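Local coordinates for protein adenylate isopentenyltransferase (Humulus lupulus, PDB 3A8T) that makes cytokinin precursors by transferring an isopentenyl group from dimethylallyl diphosphate to AMP, ADP or ATP, with magnesium as cofactor, at residues V95-H98 / L99-E102; K185-T188 / D189-K193; K193-D196 / D197-L201; K331-S334 / R335-E339. One frame throughout, in Å; residues are numbered along the deposited sequence.

Interaction 1. Residues V95-H98 / L99-E102; sequences VPHH and LLGE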
ATOM      1  N   VAL A  95     -13.124   3.278  11.735  1.00 19.86           N
ATOM      2  CA  VAL A  95     -12.252   4.470  11.653  1.00 21.92           C
ATOM      3  C   VAL A  95     -12.498   5.256  10.369  1.00 22.32           C
ATOM      4  O   VAL A  95     -12.669   4.673   9.313  1.00 23.97           O
ATOM      5  CB  VAL A  95     -10.776   4.073  11.711  1.00 21.35           C
ATOM      6  CG1 VAL A  95      -9.885   5.258  11.522  1.00 17.86           C
ATOM      7  CG2 VAL A  95     -10.518   3.395  13.028  1.00 22.13           C
ATOM      8  N   PRO A  96     -12.527   6.592  10.440  1.00 24.31           N
ATOM      9  CA  PRO A  96     -12.759   7.349   9.179  1.00 25.97           C
ATOM     10  C   PRO A  96     -11.519   7.402   8.273  1.00 24.84           C
ATOM     11  O   PRO A  96     -10.438   7.683   8.729  1.00 25.91           O
ATOM     12  CB  PRO A  96     -13.165   8.733   9.678  1.00 26.37           C
ATOM     13  CG  PRO A  96     -13.675   8.440  11.156  1.00 25.10           C
ATOM     14  CD  PRO A  96     -12.626   7.484  11.608  1.00 23.76           C
ATOM     15  N   HIS A  97     -11.657   7.088   7.002  1.00 24.23           N
ATOM     16  CA  HIS A  97     -10.498   7.134   6.105  1.00 23.48           C
ATOM     17  C   HIS A  97     -10.680   8.181   5.043  1.00 23.59           C
ATOM     18  O   HIS A  97     -11.802   8.416   4.614  1.00 25.41           O
ATOM     19  CB  HIS A  97     -10.241   5.776   5.397  1.00 22.30           C
ATOM     20  CG  HIS A  97      -9.777   4.706   6.324  1.00 21.89           C
ATOM     21  ND1 HIS A  97      -8.607   4.004   6.128  1.00 23.02           N
ATOM     22  CD2 HIS A  97     -10.283   4.270   7.501  1.00 20.91           C
ATOM     23  CE1 HIS A  97      -8.414   3.182   7.146  1.00 19.27           C
ATOM     24  NE2 HIS A  97      -9.413   3.326   7.992  1.00 22.05           N
ATOM     25  N   HIS A  98      -9.567   8.783   4.616  1.00 23.65           N
ATOM     26  CA  HIS A  98      -9.540   9.801   3.578  1.00 23.06           C
ATOM     27  C   HIS A  98      -8.527   9.457   2.476  1.00 24.21           C
ATOM     28  O   HIS A  98      -7.540   8.790   2.715  1.00 23.66           O
ATOM     29  CB  HIS A  98      -9.182  11.132   4.209  1.00 23.79           C
ATOM     30  CG  HIS A  98      -9.979  11.434   5.438  1.00 25.35           C
ATOM     31  ND1 HIS A  98     -11.167  12.134   5.406  1.00 24.40           N
ATOM     32  CD2 HIS A  98      -9.769  11.105   6.734  1.00 24.28           C
ATOM     33  CE1 HIS A  98     -11.652  12.228   6.628  1.00 25.20           C
ATOM     34  NE2 HIS A  98     -10.822  11.613   7.453  1.00 25.07           N
ATOM     35  N   LEU A  99      -8.792   9.927   1.266  1.00 25.51           N
ATOM     36  CA  LEU A  99      -7.914   9.700   0.143  1.00 26.02           C
ATOM     37  C   LEU A  99      -7.790   8.208  -0.112  1.00 25.55           C
ATOM     38  O   LEU A  99      -6.750   7.710  -0.553  1.00 26.35           O
ATOM     39  CB  LEU A  99      -6.545  10.321   0.416  1.00 27.72           C
ATOM     40  CG  LEU A  99      -6.294  11.836   0.468  1.00 30.27           C
ATOM     41  CD1 LEU A  99      -5.428  12.189  -0.665  1.00 29.78           C
ATOM     42  CD2 LEU A  99      -7.560  12.647   0.428  1.00 31.13           C
ATOM     43  N   LEU A 100      -8.863   7.485   0.164  1.00 25.81           N
ATOM     44  CA  LEU A 100      -8.857   6.039  -0.052  1.00 26.15           C
ATOM     45  C   LEU A 100      -9.972   5.611  -0.965  1.00 27.15           C
ATOM     46  O   LEU A 100     -11.137   5.569  -0.582  1.00 28.40           O
ATOM     47  CB  LEU A 100      -8.943   5.277   1.275  1.00 23.09           C
ATOM     48  CG  LEU A 100      -8.944   3.736   1.167  1.00 24.06           C
ATOM     49  CD1 LEU A 100      -7.751   3.229   0.409  1.00 19.97           C
ATOM     50  CD2 LEU A 100      -8.973   3.118   2.582  1.00 21.38           C
ATOM     51  N   GLY A 101      -9.596   5.338  -2.198  1.00 28.87           N
ATOM     52  CA  GLY A 101     -10.535   4.858  -3.204  1.00 30.42           C
ATOM     53  C   GLY A 101     -11.580   5.853  -3.618  1.00 32.56           C
ATOM     54  O   GLY A 101     -12.716   5.457  -3.894  1.00 34.57           O
ATOM     55  N   GLU A 102     -11.223   7.126  -3.696  1.00 31.81           N
ATOM     56  CA  GLU A 102     -12.210   8.097  -4.075  1.00 33.75           C
ATOM     57  C   GLU A 102     -11.866   8.869  -5.330  1.00 33.67           C
ATOM     58  O   GLU A 102     -12.650   9.700  -5.749  1.00 34.18           O
ATOM     59  CB  GLU A 102     -12.451   9.091  -2.938  1.00 37.19           C
ATOM     60  CG  GLU A 102     -12.937   8.488  -1.626  1.00 41.23           C
ATOM     61  CD  GLU A 102     -13.137   9.541  -0.552  1.00 43.65           C
ATOM     62  OE1 GLU A 102     -14.087  10.344  -0.695  1.00 46.25           O
ATOM     63  OE2 GLU A 102     -12.350   9.573   0.425  1.00 43.73           O
TER
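His97 and Leu100 lie side by side, and their side chains run the same way. The contact is apolar. Leu100 CD2 sits 4.1 Å from His97 CB and approaches the ring obliquely. With CG anti to its own amide nitrogen (chi1 -180°), CD2 runs on as the extended branch of Leu100, and this methyl is the one that reaches the histidine. His98 leaves the backbone on the reverse side from His97, as successive residues of a strand do. Its NE2 is hydrogen-bonded to Glu67 OE1, which fixes the far end of the ring. Strand 97-98 is an edge strand of the parallel sheet, next to strand 66-70, in the Rossmann-like core of this P-loop family. Backbone bonds from His98 to Val68 and Asn70 tie it in place. Past His98 the chain bends sharply. Leu99 takes a left-handed helical backbone (phi 61°), and its side chain meets Phe115 and Leu118 of helix 112-128. The bend also brings Glu102 back over the strand. Glu102 OE2 stops 4.2 Å from His98 CA, a loose van der Waals approach. That carboxylate oxygen remains 5.7 Å from His98 ND1, so no salt bridge forms. His97 also packs on Val68 and on Ile58 of helix 53-61, and its side chain is about 6 Å from that of Ser54, an ATP-binding residue. Leu100 rests on Gln75 and Arg92 as well.

Interaction 2. Residues K185-T188 / D189-K193; sequences KVLT and DYLAK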
ATOM      1  N   LYS A 185      13.838 -11.060   3.660  1.00 31.03           N
ATOM      2  CA  LYS A 185      13.413 -12.432   3.401  1.00 29.98           C
ATOM      3  C   LYS A 185      12.013 -12.745   3.920  1.00 27.62           C
ATOM      4  O   LYS A 185      11.217 -13.322   3.225  1.00 27.97           O
ATOM      5  CB  LYS A 185      14.398 -13.446   3.983  1.00 29.34           C
ATOM      6  CG  LYS A 185      14.195 -14.821   3.391  1.00 32.42           C
ATOM      7  CD  LYS A 185      13.989 -14.699   1.857  1.00 33.36           C
ATOM      8  CE  LYS A 185      13.903 -16.041   1.128  1.00 35.46           C
ATOM      9  NZ  LYS A 185      12.917 -16.999   1.705  1.00 36.05           N
ATOM     10  N   VAL A 186      11.715 -12.387   5.159  1.00 27.91           N
ATOM     11  CA  VAL A 186      10.383 -12.652   5.673  1.00 25.26           C
ATOM     12  C   VAL A 186       9.334 -11.866   4.875  1.00 24.52           C
ATOM     13  O   VAL A 186       8.285 -12.398   4.525  1.00 24.51           O
ATOM     14  CB  VAL A 186      10.315 -12.295   7.166  1.00 25.34           C
ATOM     15  CG1 VAL A 186       8.870 -12.461   7.708  1.00 21.73           C
ATOM     16  CG2 VAL A 186      11.277 -13.207   7.913  1.00 24.22           C
ATOM     17  N   LEU A 187       9.658 -10.617   4.550  1.00 22.69           N
ATOM     18  CA  LEU A 187       8.766  -9.742   3.825  1.00 20.64           C
ATOM     19  C   LEU A 187       8.499 -10.336   2.463  1.00 22.79           C
ATOM     20  O   LEU A 187       7.367 -10.503   2.053  1.00 24.88           O
ATOM     21  CB  LEU A 187       9.372  -8.361   3.723  1.00 16.67           C
ATOM     22  CG  LEU A 187       8.468  -7.305   3.069  1.00 16.16           C
ATOM     23  CD1 LEU A 187       7.136  -7.236   3.794  1.00 10.55           C
ATOM     24  CD2 LEU A 187       9.203  -5.960   3.027  1.00 12.06           C
ATOM     25  N   THR A 188       9.573 -10.664   1.779  1.00 25.19           N
ATOM     26  CA  THR A 188       9.559 -11.306   0.477  1.00 25.29           C
ATOM     27  C   THR A 188       8.598 -12.504   0.486  1.00 25.63           C
ATOM     28  O   THR A 188       7.667 -12.592  -0.316  1.00 27.64           O
ATOM     29  CB  THR A 188      11.015 -11.744   0.181  1.00 27.00           C
ATOM     30  OG1 THR A 188      11.706 -10.652  -0.422  1.00 28.03           O
ATOM     31  CG2 THR A 188      11.074 -12.940  -0.697  1.00 28.99           C
ATOM     32  N   ASP A 189       8.838 -13.436   1.391  1.00 23.98           N
ATOM     33  CA  ASP A 189       7.992 -14.593   1.537  1.00 24.60           C
ATOM     34  C   ASP A 189       6.544 -14.238   1.884  1.00 22.76           C
ATOM     35  O   ASP A 189       5.598 -14.863   1.390  1.00 21.95           O
ATOM     36  CB  ASP A 189       8.566 -15.517   2.618  1.00 27.27           C
ATOM     37  CG  ASP A 189       9.838 -16.223   2.151  1.00 33.11           C
ATOM     38  OD1 ASP A 189      10.462 -16.966   2.952  1.00 35.69           O
ATOM     39  OD2 ASP A 189      10.216 -16.041   0.956  1.00 35.91           O
ATOM     40  N   TYR A 190       6.350 -13.237   2.738  1.00 22.54           N
ATOM     41  CA  TYR A 190       4.968 -12.893   3.075  1.00 21.64           C
ATOM     42  C   TYR A 190       4.276 -12.324   1.866  1.00 18.96           C
ATOM     43  O   TYR A 190       3.160 -12.664   1.602  1.00 18.97           O
ATOM     44  CB  TYR A 190       4.890 -11.929   4.229  1.00 21.96           C
ATOM     45  CG  TYR A 190       3.515 -11.465   4.483  1.00 25.31           C
ATOM     46  CD1 TYR A 190       2.583 -12.268   5.151  1.00 26.22           C
ATOM     47  CD2 TYR A 190       3.110 -10.208   4.032  1.00 25.80           C
ATOM     48  CE1 TYR A 190       1.264 -11.823   5.350  1.00 25.39           C
ATOM     49  CE2 TYR A 190       1.821  -9.755   4.248  1.00 26.72           C
ATOM     50  CZ  TYR A 190       0.905 -10.555   4.892  1.00 26.81           C
ATOM     51  OH  TYR A 190      -0.387 -10.068   5.012  1.00 30.76           O
ATOM     52  N   LEU A 191       4.988 -11.490   1.131  1.00 18.85           N
ATOM     53  CA  LEU A 191       4.501 -10.859  -0.090  1.00 20.14           C
ATOM     54  C   LEU A 191       4.109 -11.843  -1.203  1.00 20.94           C
ATOM     55  O   LEU A 191       3.200 -11.576  -1.947  1.00 23.29           O
ATOM     56  CB  LEU A 191       5.547  -9.911  -0.611  1.00 20.91           C
ATOM     57  CG  LEU A 191       5.504  -8.401  -0.342  1.00 23.93           C
ATOM     58  CD1 LEU A 191       4.394  -7.949   0.597  1.00 19.77           C
ATOM     59  CD2 LEU A 191       6.876  -8.002   0.097  1.00 22.81           C
ATOM     60  N   ALA A 192       4.796 -12.977  -1.291  1.00 20.99           N
ATOM     61  CA  ALA A 192       4.476 -14.010  -2.260  1.00 20.00           C
ATOM     62  C   ALA A 192       3.224 -14.668  -1.737  1.00 19.71           C
ATOM     63  O   ALA A 192       2.313 -14.961  -2.501  1.00 22.59           O
ATOM     64  CB  ALA A 192       5.614 -15.072  -2.359  1.00 17.24           C
ATOM     65  N   LYS A 193       3.177 -14.951  -0.447  1.00 20.01           N
ATOM     66  CA  LYS A 193       1.981 -15.569   0.061  1.00 20.22           C
ATOM     67  C   LYS A 193       0.764 -14.647  -0.182  1.00 21.93           C
ATOM     68  O   LYS A 193      -0.297 -15.091  -0.630  1.00 23.76           O
ATOM     69  CB  LYS A 193       2.157 -15.850   1.532  1.00 24.12           C
ATOM     70  CG  LYS A 193       0.880 -16.166   2.269  1.00 29.47           C
ATOM     71  CD  LYS A 193       1.102 -16.017   3.757  1.00 35.78           C
ATOM     72  CE  LYS A 193      -0.085 -16.586   4.551  1.00 40.57           C
ATOM     73  NZ  LYS A 193      -1.416 -15.977   4.099  1.00 42.87           N
TER
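Lys185 reaches along one turn of helix 184-201 to Asp189. Its CG starts anti to the backbone N. Bends at chi2 and chi4 then swing the chain round to the carboxylate. CD passes 4.1 Å from Asp189 OD2, and CE closes to 3.7 Å from the same oxygen. NZ ends the chain in a salt bridge, 2.8 Å from Asp189 OD1. It meets OD1 on the syn side, 20° out of the carboxylate plane; its second bond, to OD2, is weak. Thr188 CG2 borders this pair, 3.6 Å from Asp189 OD2. The backbone joins the same two residues, since Asp189 N bonds to Lys185 O almost straight (175°). An alanine at Asp189 would keep that backbone bond but would probably leave the Lys185 ammonium without its mate and free to swing. On another side of the helix, Leu187 CG packs tightly on Leu191 CD2 at 3.4 Å. Both leucines touch Ala279 of helix 257-289, and Leu187 also meets Ala48 and Thr51 of the ATP-binding loop. Tyr190 stacks edge-to-face with Phe305. The helix is thus amphipathic: an i to i+4 ion pair serves one side, and branched apolar chains face the protein interior.

Interaction 3. Residues K193-D196 / D197-L201; sequences KRVD and DMLEL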
ATOM      1  N   LYS A 193       3.177 -14.951  -0.447  1.00 20.01           N
ATOM      2  CA  LYS A 193       1.981 -15.569   0.061  1.00 20.22           C
ATOM      3  C   LYS A 193       0.764 -14.647  -0.182  1.00 21.93           C
ATOM      4  O   LYS A 193      -0.297 -15.091  -0.630  1.00 23.76           O
ATOM      5  CB  LYS A 193       2.157 -15.850   1.532  1.00 24.12           C
ATOM      6  CG  LYS A 193       0.880 -16.166   2.269  1.00 29.47           C
ATOM      7  CD  LYS A 193       1.102 -16.017   3.757  1.00 35.78           C
ATOM      8  CE  LYS A 193      -0.085 -16.586   4.551  1.00 40.57           C
ATOM      9  NZ  LYS A 193      -1.416 -15.977   4.099  1.00 42.87           N
ATOM     10  N   ARG A 194       0.922 -13.357   0.088  1.00 20.42           N
ATOM     11  CA  ARG A 194      -0.164 -12.434  -0.093  1.00 19.83           C
ATOM     12  C   ARG A 194      -0.629 -12.415  -1.587  1.00 19.08           C
ATOM     13  O   ARG A 194      -1.797 -12.220  -1.876  1.00 19.39           O
ATOM     14  CB  ARG A 194       0.285 -11.062   0.387  1.00 19.65           C
ATOM     15  CG  ARG A 194      -0.790 -10.060   0.353  1.00 23.57           C
ATOM     16  CD  ARG A 194      -0.392  -8.726   0.933  1.00 25.73           C
ATOM     17  NE  ARG A 194       0.420  -7.951  -0.004  1.00 28.95           N
ATOM     18  CZ  ARG A 194       0.652  -6.639   0.078  1.00 27.38           C
ATOM     19  NH1 ARG A 194       0.143  -5.908   1.077  1.00 27.50           N
ATOM     20  NH2 ARG A 194       1.359  -6.060  -0.885  1.00 27.45           N
ATOM     21  N   VAL A 195       0.276 -12.632  -2.528  1.00 18.18           N
ATOM     22  CA  VAL A 195      -0.175 -12.635  -3.885  1.00 19.55           C
ATOM     23  C   VAL A 195      -1.135 -13.824  -4.009  1.00 21.27           C
ATOM     24  O   VAL A 195      -2.216 -13.694  -4.592  1.00 21.85           O
ATOM     25  CB  VAL A 195       1.000 -12.732  -4.907  1.00 20.92           C
ATOM     26  CG1 VAL A 195       0.440 -13.104  -6.320  1.00 18.15           C
ATOM     27  CG2 VAL A 195       1.750 -11.380  -5.001  1.00 16.05           C
ATOM     28  N   ASP A 196      -0.763 -14.970  -3.431  1.00 22.76           N
ATOM     29  CA  ASP A 196      -1.624 -16.159  -3.458  1.00 23.90           C
ATOM     30  C   ASP A 196      -2.997 -15.865  -2.803  1.00 23.94           C
ATOM     31  O   ASP A 196      -4.021 -16.245  -3.326  1.00 25.81           O
ATOM     32  CB  ASP A 196      -0.924 -17.329  -2.746  1.00 26.90           C
ATOM     33  CG  ASP A 196       0.110 -18.063  -3.646  1.00 29.96           C
ATOM     34  OD1 ASP A 196       0.586 -17.498  -4.650  1.00 30.60           O
ATOM     35  OD2 ASP A 196       0.462 -19.217  -3.345  1.00 30.97           O
ATOM     36  N   ASP A 197      -3.031 -15.181  -1.672  1.00 24.48           N
ATOM     37  CA  ASP A 197      -4.307 -14.835  -1.030  1.00 25.00           C
ATOM     38  C   ASP A 197      -5.168 -13.898  -1.905  1.00 24.19           C
ATOM     39  O   ASP A 197      -6.355 -13.939  -1.835  1.00 24.28           O
ATOM     40  CB  ASP A 197      -4.095 -14.129   0.322  1.00 25.44           C
ATOM     41  CG  ASP A 197      -3.345 -14.981   1.373  1.00 28.28           C
ATOM     42  OD1 ASP A 197      -2.978 -16.161   1.110  1.00 31.52           O
ATOM     43  OD2 ASP A 197      -3.103 -14.440   2.488  1.00 27.69           O
ATOM     44  N   MET A 198      -4.547 -13.009  -2.670  1.00 26.67           N
ATOM     45  CA  MET A 198      -5.258 -12.084  -3.590  1.00 27.41           C
ATOM     46  C   MET A 198      -5.865 -12.882  -4.741  1.00 26.88           C
ATOM     47  O   MET A 198      -6.955 -12.583  -5.195  1.00 26.02           O
ATOM     48  CB  MET A 198      -4.298 -11.034  -4.179  1.00 27.66           C
ATOM     49  CG  MET A 198      -3.882 -10.000  -3.129  1.00 29.65           C
ATOM     50  SD  MET A 198      -2.296  -9.231  -3.330  1.00 33.22           S
ATOM     51  CE  MET A 198      -2.497  -8.371  -4.795  1.00 30.45           C
ATOM     52  N   LEU A 199      -5.153 -13.897  -5.210  1.00 26.88           N
ATOM     53  CA  LEU A 199      -5.677 -14.708  -6.306  1.00 28.69           C
ATOM     54  C   LEU A 199      -6.820 -15.530  -5.743  1.00 28.77           C
ATOM     55  O   LEU A 199      -7.844 -15.676  -6.386  1.00 30.00           O
ATOM     56  CB  LEU A 199      -4.625 -15.684  -6.883  1.00 28.63           C
ATOM     57  CG  LEU A 199      -3.690 -15.476  -8.087  1.00 28.89           C
ATOM     58  CD1 LEU A 199      -4.268 -14.454  -9.059  1.00 25.23           C
ATOM     59  CD2 LEU A 199      -2.297 -15.082  -7.590  1.00 28.34           C
ATOM     60  N   GLU A 200      -6.647 -16.069  -4.547  1.00 30.26           N
ATOM     61  CA  GLU A 200      -7.699 -16.874  -3.931  1.00 31.38           C
ATOM     62  C   GLU A 200      -8.975 -16.051  -3.669  1.00 31.85           C
ATOM     63  O   GLU A 200     -10.092 -16.566  -3.731  1.00 33.15           O
ATOM     64  CB  GLU A 200      -7.172 -17.509  -2.650  1.00 31.53           C
ATOM     65  CG  GLU A 200      -8.100 -18.490  -2.020  1.00 35.95           C
ATOM     66  CD  GLU A 200      -7.427 -19.328  -0.910  1.00 40.12           C
ATOM     67  OE1 GLU A 200      -6.557 -18.766  -0.176  1.00 41.22           O
ATOM     68  OE2 GLU A 200      -7.792 -20.545  -0.763  1.00 41.60           O
ATOM     69  N   LEU A 201      -8.806 -14.760  -3.416  1.00 30.64           N
ATOM     70  CA  LEU A 201      -9.926 -13.860  -3.167  1.00 29.53           C
ATOM     71  C   LEU A 201     -10.598 -13.449  -4.473  1.00 28.93           C
ATOM     72  O   LEU A 201     -11.636 -12.884  -4.459  1.00 29.62           O
ATOM     73  CB  LEU A 201      -9.406 -12.614  -2.476  1.00 28.83           C
ATOM     74  CG  LEU A 201      -9.947 -11.964  -1.209  1.00 32.56           C
ATOM     75  CD1 LEU A 201     -10.526 -13.005  -0.204  1.00 30.74           C
ATOM     76  CD2 LEU A 201      -8.775 -11.159  -0.587  1.00 28.35           C
TER
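Lys193 NZ and Asp197 OD2 form a salt bridge of 2.8 Å, one turn apart on helix 184-201. The lysine chain is extended as far as CE and bends only at its last torsion (chi4 -54°), which drops NZ onto the aspartate. OD1 of Asp197 is farther from NZ, at 3.4 Å. A leucine in place of Asp197 would probably leave the Lys193 ammonium without its counter-charge and set that long chain free to turn. The next pair along, Arg194 and Met198, is looser. Arg194 CG lies 4.1 Å from Met198 SD, and the sulfur meets the guanidinium obliquely. Arg194 NH2 is hydrogen-bonded to Thr49 OG1, while its buried NE has no partner in the model. The Arg194 side chain is about 4 Å from a bound phosphate ion, probably from the crystallisation liquor, and about 6 Å from the ATP, so it lies beside the nucleotide site. Val195 and Leu199 point the same way, with Val195 CG1 3.6 Å from Leu199 CD2. Around the turn, Met198 rests on Ile82 and Asn85 of a loop. Val195 packs on Ile271 and Lys272 of helix 257-289, and Asp196 OD1 adds a salt bridge to Lys272 of that same helix.

Interaction 4. Residues K331-S334 / R335-E339; sequences KIVS and RFLDE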
ATOM      1  N   LYS A 331       2.977   3.661  23.216  1.00 26.17           N
ATOM      2  CA  LYS A 331       3.863   4.454  24.048  1.00 27.41           C
ATOM      3  C   LYS A 331       4.449   5.663  23.298  1.00 28.55           C
ATOM      4  O   LYS A 331       4.430   6.807  23.791  1.00 29.89           O
ATOM      5  CB  LYS A 331       5.009   3.605  24.567  1.00 29.79           C
ATOM      6  CG  LYS A 331       4.597   2.521  25.494  1.00 33.52           C
ATOM      7  CD  LYS A 331       5.588   1.364  25.469  1.00 35.92           C
ATOM      8  CE  LYS A 331       6.906   1.690  26.170  1.00 37.86           C
ATOM      9  NZ  LYS A 331       7.759   0.461  26.494  1.00 38.66           N
ATOM     10  N   ILE A 332       4.979   5.422  22.108  1.00 28.17           N
ATOM     11  CA  ILE A 332       5.550   6.516  21.346  1.00 26.63           C
ATOM     12  C   ILE A 332       4.463   7.565  21.042  1.00 26.62           C
ATOM     13  O   ILE A 332       4.671   8.727  21.267  1.00 25.95           O
ATOM     14  CB  ILE A 332       6.160   5.994  20.007  1.00 26.31           C
ATOM     15  CG1 ILE A 332       7.355   5.087  20.283  1.00 26.12           C
ATOM     16  CG2 ILE A 332       6.569   7.159  19.084  1.00 26.32           C
ATOM     17  CD1 ILE A 332       7.834   4.284  19.014  1.00 19.86           C
ATOM     18  N   VAL A 333       3.295   7.146  20.557  1.00 27.31           N
ATOM     19  CA  VAL A 333       2.254   8.108  20.174  1.00 28.05           C
ATOM     20  C   VAL A 333       1.778   8.866  21.381  1.00 28.51           C
ATOM     21  O   VAL A 333       1.617  10.069  21.366  1.00 29.84           O
ATOM     22  CB  VAL A 333       1.090   7.397  19.511  1.00 26.88           C
ATOM     23  CG1 VAL A 333      -0.097   8.312  19.422  1.00 24.78           C
ATOM     24  CG2 VAL A 333       1.510   6.907  18.183  1.00 26.12           C
ATOM     25  N   SER A 334       1.567   8.120  22.434  1.00 30.23           N
ATOM     26  CA  SER A 334       1.185   8.659  23.712  1.00 30.46           C
ATOM     27  C   SER A 334       2.137   9.796  24.119  1.00 31.58           C
ATOM     28  O   SER A 334       1.702  10.861  24.540  1.00 31.24           O
ATOM     29  CB  SER A 334       1.258   7.535  24.721  1.00 30.11           C
ATOM     30  OG  SER A 334       0.353   7.767  25.749  1.00 34.69           O
ATOM     31  N   ARG A 335       3.440   9.600  23.984  1.00 31.98           N
ATOM     32  CA  ARG A 335       4.322  10.681  24.378  1.00 32.59           C
ATOM     33  C   ARG A 335       4.327  11.869  23.415  1.00 34.01           C
ATOM     34  O   ARG A 335       4.602  13.006  23.808  1.00 34.76           O
ATOM     35  CB  ARG A 335       5.718  10.132  24.566  1.00 31.92           C
ATOM     36  CG  ARG A 335       5.757   9.110  25.678  1.00 34.00           C
ATOM     37  CD  ARG A 335       7.063   8.363  25.614  1.00 33.27           C
ATOM     38  NE  ARG A 335       7.158   7.296  26.587  1.00 34.03           N
ATOM     39  CZ  ARG A 335       7.988   6.273  26.437  1.00 36.02           C
ATOM     40  NH1 ARG A 335       8.747   6.234  25.338  1.00 35.96           N
ATOM     41  NH2 ARG A 335       8.076   5.309  27.377  1.00 35.23           N
ATOM     42  N   PHE A 336       4.020  11.582  22.158  1.00 33.38           N
ATOM     43  CA  PHE A 336       3.963  12.548  21.077  1.00 34.54           C
ATOM     44  C   PHE A 336       2.701  13.406  21.268  1.00 38.28           C
ATOM     45  O   PHE A 336       2.679  14.595  20.923  1.00 38.99           O
ATOM     46  CB  PHE A 336       3.869  11.786  19.749  1.00 30.89           C
ATOM     47  CG  PHE A 336       3.508  12.640  18.566  1.00 28.99           C
ATOM     48  CD1 PHE A 336       4.351  13.667  18.141  1.00 25.82           C
ATOM     49  CD2 PHE A 336       2.363  12.357  17.807  1.00 28.10           C
ATOM     50  CE1 PHE A 336       4.085  14.403  16.982  1.00 23.12           C
ATOM     51  CE2 PHE A 336       2.073  13.097  16.620  1.00 24.47           C
ATOM     52  CZ  PHE A 336       2.945  14.117  16.217  1.00 23.68           C
ATOM     53  N   LEU A 337       1.641  12.817  21.810  1.00 39.45           N
ATOM     54  CA  LEU A 337       0.435  13.594  21.994  1.00 42.59           C
ATOM     55  C   LEU A 337       0.490  14.567  23.174  1.00 46.42           C
ATOM     56  O   LEU A 337      -0.277  15.544  23.245  1.00 45.78           O
ATOM     57  CB  LEU A 337      -0.755  12.669  22.105  1.00 39.58           C
ATOM     58  CG  LEU A 337      -0.997  12.002  20.765  1.00 38.60           C
ATOM     59  CD1 LEU A 337      -2.257  11.174  20.830  1.00 37.70           C
ATOM     60  CD2 LEU A 337      -1.104  13.067  19.682  1.00 39.11           C
ATOM     61  N   ASP A 338       1.410  14.306  24.089  1.00 51.24           N
ATOM     62  CA  ASP A 338       1.583  15.172  25.233  1.00 56.89           C
ATOM     63  C   ASP A 338       2.371  16.425  24.864  1.00 60.09           C
ATOM     64  O   ASP A 338       1.788  17.505  24.674  1.00 61.62           O
ATOM     65  CB  ASP A 338       2.287  14.418  26.342  1.00 58.79           C
ATOM     66  CG  ASP A 338       1.322  13.871  27.341  1.00 62.29           C
ATOM     67  OD1 ASP A 338       0.982  14.606  28.311  1.00 64.16           O
ATOM     68  OD2 ASP A 338       0.882  12.713  27.142  1.00 64.31           O
ATOM     69  N   GLU A 339       3.689  16.303  24.758  1.00 62.23           N
ATOM     70  CA  GLU A 339       4.469  17.482  24.432  1.00 64.89           C
ATOM     71  C   GLU A 339       4.543  17.647  22.931  1.00 65.68           C
ATOM     72  O   GLU A 339       3.844  18.543  22.399  1.00 65.83           O
ATOM     73  CB  GLU A 339       5.885  17.395  25.014  1.00 66.19           C
ATOM     74  CG  GLU A 339       5.974  17.472  26.548  1.00 68.49           C
ATOM     75  CD  GLU A 339       5.606  16.160  27.250  1.00 69.50           C
ATOM     76  OE1 GLU A 339       4.401  15.828  27.330  1.00 69.86           O
ATOM     77  OE2 GLU A 339       6.529  15.455  27.717  1.00 69.80           O
ATOM     78  OXT GLU A 339       5.296  16.863  22.310  1.00 67.73           O
TER
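Val333 and Leu337 run side by side along the C-terminal helix 315-338, with Val333 CG1 3.9 Å from Leu337 CD1. Lys331 and Arg335 also run together. Arg335 is extended from CG to NE, with CG beside its backbone N (chi1 -63°). This lays its CG 3.3 Å from Lys331 O and turns one face of the guanidinium over Lys331 CB. The two positive ends stay apart, with Lys331 NZ 4.9 Å from Arg335 NH2, and they probably repel each other mildly at this exposed surface. Backbone bonds position both pairs. Arg335 N donates to Lys331 O at 3.0 Å, and Leu337 N to Val333 O at 2.8 Å. One residue later the bonding slackens, for Asp338 N is a weak 3.5 Å from Ser334 O. Further out, Lys41 NZ is hydrogen-bonded to Phe336 O and makes a cation-pi contact with the Phe336 ring; its bond to O of the terminal carboxylate of Glu339 is less certain, because that residue is poorly ordered. The helix lies against the central sheet through Ile332 and Phe336, which rest on Cys176 of strand 174-181. Val333, Ser334 and Leu337 pack instead on Phe64, in the loop between helix 53-61 and strand 66-70.

Overall arrangement
Interactions 2 and 3 are successive parts of helix 184-201 and share Lys193; their centres are about 12 Å apart. Both are partly buried, and both pair an i to i+4 lysine-aspartate bridge with apolar packing on helix 257-289. Interactions 1 and 4 are surface contacts. Interaction 1 is a bend leaving an edge strand, held by apolar touches with no hydrogen bond between its segments. Interaction 4 is helical like 2 and 3, but it lines up two like charges rather than an ion pair. It lies about 37 Å, centre to centre, from interaction 3. Interactions 1, 2 and 3 each come near ATP-binding residues, while 95-102 and 185-193 lie on opposite sides of the chain's centre.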